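Local coordinates for protein 4-oxalmesaconate hydratase (Pseudomonas putida, PDB 5CGZ) that catalyses the zinc-dependent hydration of 4-carboxy-2-hydroxymuconate, the enol form of oxalomesaconate, to 4-carboxy-4-hydroxy-2-oxoadipate, the third step of gallate degradation, at residues K2-V7 with V105-L111; F14-A18 with L195-Y199. Numbering follows the deposited sequence.

Contact 1: K2-V7 with V105-L111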
loop_
_atom_site.group_PDB
_atom_site.type_symbol
_atom_site.label_atom_id
_atom_site.label_comp_id
_atom_site.label_asym_id
_atom_site.label_seq_id
_atom_site.Cartn_x
_atom_site.Cartn_y
_atom_site.Cartn_z
ATOM N N LYS A 2 5.615 -37.418 6.600
ATOM C CA LYS A 2 5.191 -36.052 6.326
ATOM C C LYS A 2 5.281 -35.255 7.622
ATOM O O LYS A 2 4.944 -35.761 8.698
ATOM C CB LYS A 2 3.771 -36.025 5.753
ATOM C CG LYS A 2 3.661 -36.643 4.358
ATOM C CD LYS A 2 2.223 -36.998 4.016
ATOM C CE LYS A 2 1.383 -35.761 3.796
ATOM N NZ LYS A 2 1.960 -34.930 2.690
ATOM N N SER A 3 5.728 -34.010 7.519
ATOM C CA SER A 3 5.930 -33.186 8.705
ATOM C C SER A 3 5.628 -31.714 8.424
ATOM O O SER A 3 5.535 -31.298 7.269
ATOM C CB SER A 3 7.365 -33.341 9.201
ATOM O OG SER A 3 8.262 -32.747 8.273
ATOM N N ALA A 4 5.473 -30.932 9.487
ATOM C CA ALA A 4 5.292 -29.485 9.356
ATOM C C ALA A 4 5.674 -28.814 10.666
ATOM O O ALA A 4 5.784 -29.471 11.707
ATOM C CB ALA A 4 3.840 -29.132 8.954
ATOM N N LEU A 5 5.870 -27.502 10.607
ATOM C CA LEU A 5 6.495 -26.764 11.691
ATOM C C LEU A 5 5.681 -25.536 12.086
ATOM O O LEU A 5 5.180 -24.798 11.227
ATOM C CB LEU A 5 7.912 -26.337 11.276
ATOM C CG LEU A 5 8.682 -25.465 12.270
ATOM C CD1 LEU A 5 9.017 -26.275 13.530
ATOM C CD2 LEU A 5 9.949 -24.891 11.631
ATOM N N VAL A 6 5.564 -25.314 13.387
ATOM C CA VAL A 6 4.940 -24.102 13.895
ATOM C C VAL A 6 5.962 -23.364 14.753
ATOM O O VAL A 6 6.542 -23.950 15.666
ATOM C CB VAL A 6 3.668 -24.417 14.714
ATOM C CG1 VAL A 6 3.055 -23.137 15.296
ATOM C CG2 VAL A 6 2.670 -25.157 13.846
ATOM N N VAL A 7 6.216 -22.096 14.439
ATOM C CA VAL A 7 7.116 -21.282 15.260
ATOM C C VAL A 7 6.332 -20.233 16.052
ATOM O O VAL A 7 5.819 -19.259 15.495
ATOM C CB VAL A 7 8.185 -20.591 14.419
ATOM C CG1 VAL A 7 9.148 -19.821 15.321
ATOM C CG2 VAL A 7 8.939 -21.624 13.596
ATOM N N VAL A 105 13.404 -31.592 10.928
ATOM C CA VAL A 105 11.984 -31.817 10.704
ATOM C C VAL A 105 11.631 -31.900 9.212
ATOM O O VAL A 105 10.719 -32.634 8.824
ATOM C CB VAL A 105 11.147 -30.700 11.375
ATOM C CG1 VAL A 105 9.677 -30.793 10.950
ATOM C CG2 VAL A 105 11.296 -30.774 12.894
ATOM N N GLN A 106 12.360 -31.157 8.384
ATOM C CA GLN A 106 12.057 -31.068 6.952
ATOM C C GLN A 106 10.570 -30.766 6.700
ATOM O O GLN A 106 9.887 -31.501 5.987
ATOM C CB GLN A 106 12.460 -32.370 6.250
ATOM C CG GLN A 106 13.969 -32.656 6.278
ATOM C CD GLN A 106 14.734 -31.846 5.241
ATOM O OE1 GLN A 106 14.173 -31.427 4.230
ATOM N NE2 GLN A 106 16.019 -31.615 5.495
ATOM N N PRO A 107 10.060 -29.676 7.287
ATOM C CA PRO A 107 8.609 -29.430 7.238
ATOM C C PRO A 107 8.077 -29.155 5.828
ATOM O O PRO A 107 8.790 -28.588 4.992
ATOM C CB PRO A 107 8.436 -28.199 8.133
ATOM C CG PRO A 107 9.764 -27.474 8.028
ATOM C CD PRO A 107 10.801 -28.573 7.932
ATOM N N GLU A 108 6.831 -29.558 5.574
ATOM C CA GLU A 108 6.169 -29.271 4.304
ATOM C C GLU A 108 5.610 -27.861 4.276
ATOM O O GLU A 108 5.387 -27.297 3.204
ATOM C CB GLU A 108 5.031 -30.254 4.039
ATOM C CG GLU A 108 5.489 -31.637 3.600
ATOM C CD GLU A 108 4.311 -32.533 3.248
ATOM O OE1 GLU A 108 3.190 -32.009 2.991
ATOM O OE2 GLU A 108 4.502 -33.763 3.234
ATOM N N PHE A 109 5.351 -27.311 5.458
ATOM C CA PHE A 109 4.914 -25.922 5.561
ATOM C C PHE A 109 5.226 -25.403 6.955
ATOM O O PHE A 109 5.509 -26.186 7.871
ATOM C CB PHE A 109 3.414 -25.777 5.230
ATOM C CG PHE A 109 2.482 -26.479 6.200
ATOM C CD1 PHE A 109 2.039 -25.835 7.349
ATOM C CD2 PHE A 109 2.025 -27.765 5.939
ATOM C CE1 PHE A 109 1.170 -26.469 8.236
ATOM C CE2 PHE A 109 1.155 -28.407 6.817
ATOM C CZ PHE A 109 0.729 -27.760 7.970
ATOM N N VAL A 110 5.202 -24.081 7.098
ATOM C CA VAL A 110 5.522 -23.429 8.363
ATOM C C VAL A 110 4.436 -22.426 8.750
ATOM O O VAL A 110 3.961 -21.659 7.910
ATOM C CB VAL A 110 6.872 -22.697 8.285
ATOM C CG1 VAL A 110 7.285 -22.190 9.667
ATOM C CG2 VAL A 110 7.932 -23.615 7.703
ATOM N N LEU A 111 4.041 -22.431 10.020
ATOM C CA LEU A 111 3.110 -21.425 10.528
ATOM C C LEU A 111 3.819 -20.545 11.552
ATOM O O LEU A 111 4.517 -21.055 12.434
ATOM C CB LEU A 111 1.888 -22.086 11.173
ATOM C CG LEU A 111 1.165 -23.178 10.390
ATOM C CD1 LEU A 111 -0.091 -23.596 11.129
ATOM C CD2 LEU A 111 0.827 -22.676 8.997
HETATM O O HOH W 1 8.008 -33.580 5.408
#
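The two segments run in the same direction. L5 bridges to V110 with CA atoms 4.8 Å apart, and V6 to L111 at 4.7 Å. L5 N to F109 O (3.1 Å), L111 N to L5 O (2.9 Å) and V7 N to L111 O (2.8 Å) form the parallel ladder. Before it the pairing slips by one residue, and E108 N, not F109 N, hydrogen-bonds S3 O (2.8 Å). V105 ends helix 92-105, and Q106 leaves it with positive phi. S3 ties down this turn, its OG donating to V105 O at 2.5 Å. A water takes a weak bond from S3 N (3.1 Å) and donates to Q106 O (2.9 Å).

At the exposed end, K2 NZ forms a salt bridge with E108 OE2 (2.8 Å). E108 OE1 also hydrogen-bonds Y30 OH. The methyl of A4 sits over the F109 ring, its CB 3.5 Å from the centroid, a CH-pi contact. L5 packs on P107 (CB to CB, 3.7 Å) and V110, and that sheet face is covered by V101 and Y102 of helix 92-105. V6 and L111 point to the other face, under helix 13-27. L239 of a second subunit packs on F109 and L111.

The pair joins the first and fourth strands in chain order, neighbours at the centre of the parallel part of the sheet, as expected of the Rossmann-like fold of the PIG-L/MshB family.

Contact 2: F14-A18 with L195-Y199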
loop_
_atom_site.group_PDB
_atom_site.type_symbol
_atom_site.label_atom_id
_atom_site.label_comp_id
_atom_site.label_asym_id
_atom_site.label_seq_id
_atom_site.Cartn_x
_atom_site.Cartn_y
_atom_site.Cartn_z
ATOM N N PHE A 14 0.684 -20.842 19.806
ATOM C CA PHE A 14 0.337 -21.883 18.848
ATOM C C PHE A 14 -1.030 -22.472 19.179
ATOM O O PHE A 14 -1.701 -23.004 18.300
ATOM C CB PHE A 14 1.417 -22.989 18.782
ATOM C CG PHE A 14 1.426 -23.935 19.964
ATOM C CD1 PHE A 14 2.192 -23.659 21.090
ATOM C CD2 PHE A 14 0.705 -25.122 19.927
ATOM C CE1 PHE A 14 2.218 -24.542 22.175
ATOM C CE2 PHE A 14 0.721 -26.013 21.006
ATOM C CZ PHE A 14 1.479 -25.721 22.134
ATOM N N VAL A 15 -1.458 -22.356 20.434
ATOM C CA VAL A 15 -2.758 -22.898 20.821
ATOM C C VAL A 15 -3.891 -22.007 20.298
ATOM O O VAL A 15 -4.791 -22.493 19.625
ATOM C CB VAL A 15 -2.879 -23.069 22.362
ATOM C CG1 VAL A 15 -4.279 -23.550 22.745
ATOM C CG2 VAL A 15 -1.829 -24.051 22.867
ATOM N N TRP A 16 -3.835 -20.706 20.576
ATOM C CA TRP A 16 -4.875 -19.792 20.089
ATOM C C TRP A 16 -4.960 -19.756 18.568
ATOM O O TRP A 16 -6.055 -19.727 17.997
ATOM C CB TRP A 16 -4.642 -18.357 20.570
ATOM C CG TRP A 16 -4.378 -18.156 22.034
ATOM C CD1 TRP A 16 -3.263 -17.598 22.592
ATOM C CD2 TRP A 16 -5.260 -18.466 23.122
ATOM N NE1 TRP A 16 -3.392 -17.553 23.962
ATOM C CE2 TRP A 16 -4.605 -18.082 24.312
ATOM C CE3 TRP A 16 -6.538 -19.029 23.206
ATOM C CZ2 TRP A 16 -5.181 -18.250 25.572
ATOM C CZ3 TRP A 16 -7.112 -19.194 24.457
ATOM C CH2 TRP A 16 -6.431 -18.808 25.623
ATOM N N ARG A 17 -3.800 -19.749 17.918
ATOM C CA ARG A 17 -3.701 -19.333 16.514
ATOM C C ARG A 17 -3.479 -20.469 15.528
ATOM O O ARG A 17 -3.699 -20.289 14.332
ATOM C CB ARG A 17 -2.558 -18.313 16.355
ATOM C CG ARG A 17 -2.635 -17.212 17.380
ATOM C CD ARG A 17 -1.623 -16.083 17.205
ATOM N NE ARG A 17 -1.594 -15.392 18.489
ATOM C CZ ARG A 17 -2.576 -14.611 18.926
ATOM N NH1 ARG A 17 -3.630 -14.364 18.149
ATOM N NH2 ARG A 17 -2.495 -14.064 20.126
ATOM N N ALA A 18 -3.031 -21.625 16.016
ATOM C CA ALA A 18 -2.652 -22.725 15.127
ATOM C C ALA A 18 -3.183 -24.090 15.571
ATOM O O ALA A 18 -2.889 -25.101 14.930
ATOM C CB ALA A 18 -1.128 -22.788 15.003
ATOM N N LEU A 195 -10.164 -15.256 26.680
ATOM C CA LEU A 195 -9.504 -15.597 25.432
ATOM C C LEU A 195 -10.081 -16.880 24.826
ATOM O O LEU A 195 -10.110 -17.010 23.600
ATOM C CB LEU A 195 -7.995 -15.733 25.631
ATOM C CG LEU A 195 -7.266 -14.409 25.865
ATOM C CD1 LEU A 195 -5.757 -14.634 25.870
ATOM C CD2 LEU A 195 -7.659 -13.357 24.815
ATOM N N TRP A 196 -10.541 -17.817 25.662
ATOM C CA TRP A 196 -11.223 -19.006 25.143
ATOM C C TRP A 196 -12.384 -18.557 24.280
ATOM O O TRP A 196 -12.586 -19.049 23.169
ATOM C CB TRP A 196 -11.774 -19.911 26.251
ATOM C CG TRP A 196 -10.804 -20.417 27.266
ATOM C CD1 TRP A 196 -9.469 -20.155 27.345
ATOM C CD2 TRP A 196 -11.109 -21.287 28.364
ATOM N NE1 TRP A 196 -8.921 -20.807 28.431
ATOM C CE2 TRP A 196 -9.909 -21.509 29.069
ATOM C CE3 TRP A 196 -12.286 -21.898 28.820
ATOM C CZ2 TRP A 196 -9.849 -22.316 30.206
ATOM C CZ3 TRP A 196 -12.223 -22.705 29.950
ATOM C CH2 TRP A 196 -11.014 -22.903 30.630
ATOM N N GLU A 197 -13.154 -17.618 24.823
ATOM C CA GLU A 197 -14.340 -17.092 24.160
ATOM C C GLU A 197 -13.986 -16.271 22.928
ATOM O O GLU A 197 -14.653 -16.374 21.905
ATOM C CB GLU A 197 -15.157 -16.238 25.132
ATOM C CG GLU A 197 -15.830 -17.047 26.222
ATOM C CD GLU A 197 -16.007 -16.271 27.524
ATOM O OE1 GLU A 197 -15.985 -15.017 27.502
ATOM O OE2 GLU A 197 -16.162 -16.926 28.575
ATOM N N TYR A 198 -12.937 -15.459 23.033
ATOM C CA TYR A 198 -12.505 -14.640 21.912
ATOM C C TYR A 198 -12.123 -15.519 20.721
ATOM O O TYR A 198 -12.544 -15.265 19.596
ATOM C CB TYR A 198 -11.329 -13.760 22.326
ATOM C CG TYR A 198 -10.873 -12.752 21.291
ATOM C CD1 TYR A 198 -9.898 -13.077 20.346
ATOM C CD2 TYR A 198 -11.394 -11.459 21.279
ATOM C CE1 TYR A 198 -9.461 -12.133 19.397
ATOM C CE2 TYR A 198 -10.971 -10.515 20.342
ATOM C CZ TYR A 198 -10.002 -10.853 19.408
ATOM O OH TYR A 198 -9.588 -9.900 18.490
ATOM N N TYR A 199 -11.335 -16.565 20.958
ATOM C CA TYR A 199 -10.834 -17.348 19.835
ATOM C C TYR A 199 -11.860 -18.359 19.346
ATOM O O TYR A 199 -11.794 -18.800 18.201
ATOM C CB TYR A 199 -9.490 -17.993 20.197
ATOM C CG TYR A 199 -8.444 -16.922 20.088
ATOM C CD1 TYR A 199 -7.987 -16.514 18.841
ATOM C CD2 TYR A 199 -7.992 -16.238 21.210
ATOM C CE1 TYR A 199 -7.071 -15.486 18.715
ATOM C CE2 TYR A 199 -7.068 -15.206 21.094
ATOM C CZ TYR A 199 -6.615 -14.835 19.840
ATOM O OH TYR A 199 -5.707 -13.814 19.704
#
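F14 opens the segment on the side of its helix away from 195-199. It packs on A67 and L74 of helix 56-74. V15 turns to other neighbours, A70 of that helix and I186 of helix 179-186.

W16 makes most of the contact. Its CA-to-CB bond points toward 195-199, and its indole fills the space between the two helices. L195 CB lies over one face of the six-membered ring, 3.8 Å from the centroid, as a CH-pi contact. W196 CD1 meets the indole edge, 3.7 Å from W16 CH2. Y199 packs along W16 nearer its backbone, with Y199 CD2 3.7 Å from W16 CE3. W16 CB stands almost on the Y199 ring normal, 3.9 Å from the centroid. The five-membered ring of W16 and the Y199 ring are tilted by only 24°, but with centroids 5.1 Å apart they barely overlap.

R17 adds the polar link. Its NH1 donates to Y199 OH at 2.7 Å, and its NH2 makes a weak bond to Y199 OH at 3.2 Å. R17 NE forms a salt bridge with the zinc ligand D13, and Y199 OH also hydrogen-bonds H160. The contact thus reaches the metal site's surroundings, with the R17 side chain about 5 Å from the zinc. Y198 OH hydrogen-bonds Q209 of a third subunit.

The short helix axes run near parallel, at 18° and 10.7 Å, packing through aromatic side chains. I186 of helix 179-186 touches both W16 and W196, and F157 of strand 154-157 lies against R17 and A18.

From the N terminus, strand 3-8 leads into helix 13-27, so the first segments of both contacts follow each other closely. Contact 1 then closes a loop of about 100 residues when strand 110-112 returns beside strand 3-8. Contact 2 closes a longer one, when helix 193-212 comes up to helix 13-27. The segments alternate along the chain, so the two loops cross and neither nests in the other. Contact 1 pairs two neighbouring strands of the sheet, and contact 2 packs helix 193-212, from late in the chain, against helix 13-27, which lies on the sheet. The contacts touch directly: V6 CG1 lies 3.9 Å from F14 CB, and L111 CD1 lies 4.1 Å from A18 CB.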